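Local coordinates for putative phosphinothricin n-acetyltransferase (Acinetobacter baylyi, PDB 2JLM), which probably transfers the acetyl group of acetyl-CoA to L-methionine sulfoximine and L-methionine sulfone, at residues Tyr90-Ser95 / His125-Cys130. Residues are numbered along the deposited sequence; the frame is centred on the assembly and turned at random.
Sequences YTVEHS and HVMVGC
Tyr90 O takes two N-H groups at the start of a parallel strand pair, His125 N at 2.8 Å and Val126 N at 3.1 Å. The ladder continues as Val92 N gives to Val126 O and Val92 O receives Val128 N at 2.8 Å. Its last direct rung, His94 N to Val128 O, is longer at 3.2 Å and bent. Beyond it the strands splay, and one water bridges them, accepting from Cys130 N while donating to His94 O and Glu93 OE2. On one face of the sheet Thr91 CG2 meets Val128 CG2 at 3.8 Å, and the extended Glu93 chain carries OE2 to Cys130 CB; this carboxylate is also salt-bridged to Arg83 of a second subunit, whose Ala156 O bonds Thr91 OG1. The other face carries Val92 CG2 beside Met127 CG at 4.0 Å. There His94, with CG between its backbone N and carbonyl carbon (chi1 65°), swings its ring over the neighbouring strand: NE2 comes 3.4 Å from Gly129 CA, and the Met127 chain, bent at chi3 (60°), brings CE against CG and CD2 of the His94 ring. Helix 107-121 packs on this face, through Met112 and Leu115 on His94 and Ile116 and Ala119 on Met127. Strand 91-98, helix 107-121 and strand 126-132 form a beta-alpha-beta crossover, and the parting of the two strands after His94 is consistent with the GNAT fold, where such a V-shaped opening between the central parallel strands takes the pantetheine arm of acetyl-CoA.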
ATOM      1  N   TYR D  90      -4.378  17.819   2.050  1.00 26.10           N
ATOM      2  CA  TYR D  90      -3.732  17.582   3.338  1.00 17.78           C
ATOM      3  C   TYR D  90      -4.689  17.743   4.514  1.00 22.24           C
ATOM      4  O   TYR D  90      -4.269  17.757   5.671  1.00 20.96           O
ATOM      5  CB  TYR D  90      -2.519  18.489   3.513  1.00 15.59           C
ATOM      6  CG  TYR D  90      -1.434  18.262   2.487  1.00 24.03           C
ATOM      7  CD1 TYR D  90      -0.731  17.063   2.441  1.00 21.63           C
ATOM      8  CD2 TYR D  90      -1.114  19.251   1.563  1.00 30.42           C
ATOM      9  CE1 TYR D  90       0.266  16.855   1.489  1.00 25.21           C
ATOM     10  CE2 TYR D  90      -0.125  19.062   0.623  1.00 29.24           C
ATOM     11  CZ  TYR D  90       0.561  17.864   0.588  1.00 53.77           C
ATOM     12  OH  TYR D  90       1.545  17.691  -0.352  1.00 42.02           O
ATOM     13  N   THR D  91      -5.980  17.836   4.214  1.00 15.77           N
ATOM     14  CA  THR D  91      -6.983  18.019   5.255  1.00 14.46           C
ATOM     15  C   THR D  91      -7.936  16.846   5.236  1.00 18.64           C
ATOM     16  O   THR D  91      -8.453  16.467   4.182  1.00 18.30           O
ATOM     17  CB  THR D  91      -7.773  19.331   5.029  1.00 18.07           C
ATOM     18  OG1 THR D  91      -6.857  20.427   5.003  1.00 18.88           O
ATOM     19  CG2 THR D  91      -8.797  19.570   6.131  1.00 17.36           C
ATOM     20  N   VAL D  92      -8.157  16.251   6.399  1.00 15.11           N
ATOM     21  CA  VAL D  92      -9.152  15.194   6.497  1.00 16.04           C
ATOM     22  C   VAL D  92     -10.173  15.605   7.539  1.00 17.84           C
ATOM     23  O   VAL D  92      -9.902  16.455   8.388  1.00 14.20           O
ATOM     24  CB  VAL D  92      -8.513  13.847   6.881  1.00 19.96           C
ATOM     25  CG1 VAL D  92      -7.427  13.481   5.877  1.00 19.00           C
ATOM     26  CG2 VAL D  92      -7.915  13.914   8.279  1.00 10.52           C
ATOM     27  N   GLU D  93     -11.359  15.023   7.453  1.00 21.32           N
ATOM     28  CA  GLU D  93     -12.359  15.205   8.479  1.00 18.37           C
ATOM     29  C   GLU D  93     -12.571  13.847   9.144  1.00 21.72           C
ATOM     30  O   GLU D  93     -12.793  12.855   8.468  1.00 18.88           O
ATOM     31  CB  GLU D  93     -13.662  15.724   7.885  1.00 18.20           C
ATOM     32  CG  GLU D  93     -14.807  15.694   8.878  1.00 16.09           C
ATOM     33  CD  GLU D  93     -16.065  16.355   8.339  1.00 39.66           C
ATOM     34  OE1 GLU D  93     -15.995  16.965   7.248  1.00 52.61           O
ATOM     35  OE2 GLU D  93     -17.120  16.268   9.010  1.00 35.73           O
ATOM     36  N   HIS D  94     -12.480  13.815  10.467  1.00 12.72           N
ATOM     37  CA  HIS D  94     -12.550  12.575  11.228  1.00 23.19           C
ATOM     38  C   HIS D  94     -13.868  12.460  11.962  1.00 25.00           C
ATOM     39  O   HIS D  94     -14.561  13.454  12.206  1.00 21.46           O
ATOM     40  CB  HIS D  94     -11.448  12.547  12.281  1.00 15.12           C
ATOM     41  CG  HIS D  94     -11.611  13.600  13.333  1.00 31.33           C
ATOM     42  ND1 HIS D  94     -12.179  13.348  14.562  1.00 30.24           N
ATOM     43  CD2 HIS D  94     -11.312  14.923  13.320  1.00 22.25           C
ATOM     44  CE1 HIS D  94     -12.209  14.461  15.271  1.00 18.53           C
ATOM     45  NE2 HIS D  94     -11.687  15.432  14.542  1.00 23.57           N
ATOM     46  N   SER D  95     -14.190  11.236  12.347  1.00 34.92           N
ATOM     47  CA  SER D  95     -15.338  10.992  13.197  1.00 28.56           C
ATOM     48  C   SER D  95     -15.039   9.828  14.127  1.00 30.42           C
ATOM     49  O   SER D  95     -14.186   8.985  13.842  1.00 28.15           O
ATOM     50  CB  SER D  95     -16.589  10.734  12.356  1.00 37.64           C
ATOM     51  OG  SER D  95     -16.302   9.856  11.279  1.00 61.78           O
ATOM     52  N   HIS D 125      -2.030  17.314   7.308  1.00 20.75           N
ATOM     53  CA  HIS D 125      -1.673  18.603   7.885  1.00 19.44           C
ATOM     54  C   HIS D 125      -2.729  19.085   8.865  1.00 25.35           C
ATOM     55  O   HIS D 125      -2.400  19.629   9.916  1.00 20.89           O
ATOM     56  CB  HIS D 125      -1.471  19.652   6.797  1.00 18.26           C
ATOM     57  CG  HIS D 125      -0.957  20.962   7.311  1.00 17.78           C
ATOM     58  ND1 HIS D 125       0.194  21.067   8.061  1.00 19.18           N
ATOM     59  CD2 HIS D 125      -1.425  22.229   7.165  1.00 16.70           C
ATOM     60  CE1 HIS D 125       0.406  22.339   8.367  1.00 21.23           C
ATOM     61  NE2 HIS D 125      -0.561  23.061   7.836  1.00 25.37           N
ATOM     62  N   VAL D 126      -3.998  18.903   8.508  1.00 18.86           N
ATOM     63  CA  VAL D 126      -5.098  19.363   9.344  1.00 15.17           C
ATOM     64  C   VAL D 126      -6.182  18.290   9.490  1.00 21.30           C
ATOM     65  O   VAL D 126      -6.629  17.708   8.509  1.00 16.47           O
ATOM     66  CB  VAL D 126      -5.763  20.637   8.763  1.00 17.08           C
ATOM     67  CG1 VAL D 126      -7.030  20.945   9.513  1.00 14.41           C
ATOM     68  CG2 VAL D 126      -4.813  21.835   8.818  1.00 15.32           C
ATOM     69  N   MET D 127      -6.604  18.036  10.722  1.00 22.83           N
ATOM     70  CA  MET D 127      -7.786  17.218  10.963  1.00 20.45           C
ATOM     71  C   MET D 127      -8.925  18.125  11.385  1.00 19.34           C
ATOM     72  O   MET D 127      -8.772  18.920  12.309  1.00 18.25           O
ATOM     73  CB  MET D 127      -7.516  16.213  12.081  1.00  7.39           C
ATOM     74  CG  MET D 127      -6.383  15.243  11.780  1.00 18.91           C
ATOM     75  SD  MET D 127      -6.089  14.159  13.187  1.00 31.52           S
ATOM     76  CE  MET D 127      -7.663  13.339  13.344  1.00 15.59           C
ATOM     77  N   VAL D 128     -10.064  18.019  10.715  1.00 21.69           N
ATOM     78  CA  VAL D 128     -11.228  18.821  11.093  1.00 16.08           C
ATOM     79  C   VAL D 128     -12.308  17.954  11.685  1.00 23.37           C
ATOM     80  O   VAL D 128     -12.716  16.957  11.085  1.00 20.38           O
ATOM     81  CB  VAL D 128     -11.849  19.510   9.885  1.00 18.27           C
ATOM     82  CG1 VAL D 128     -13.140  20.243  10.295  1.00 18.14           C
ATOM     83  CG2 VAL D 128     -10.844  20.456   9.245  1.00 14.76           C
ATOM     84  N   GLY D 129     -12.782  18.339  12.862  1.00 18.76           N
ATOM     85  CA  GLY D 129     -13.984  17.737  13.414  1.00 23.43           C
ATOM     86  C   GLY D 129     -15.177  18.682  13.335  1.00 25.86           C
ATOM     87  O   GLY D 129     -15.082  19.866  13.653  1.00 17.72           O
ATOM     88  N   CYS D 130     -16.310  18.157  12.907  1.00 17.11           N
ATOM     89  CA  CYS D 130     -17.521  18.945  12.845  1.00 14.19           C
ATOM     90  C   CYS D 130     -18.515  18.481  13.918  1.00 28.51           C
ATOM     91  O   CYS D 130     -19.023  17.371  13.859  1.00 20.40           O
ATOM     92  CB  CYS D 130     -18.141  18.843  11.452  1.00 32.59           C
ATOM     93  SG  CYS D 130     -19.603  19.867  11.245  1.00 37.30           S
TER
HETATM   94  O   HOH W   1     -16.249  15.656  11.826  1.00 20.41           O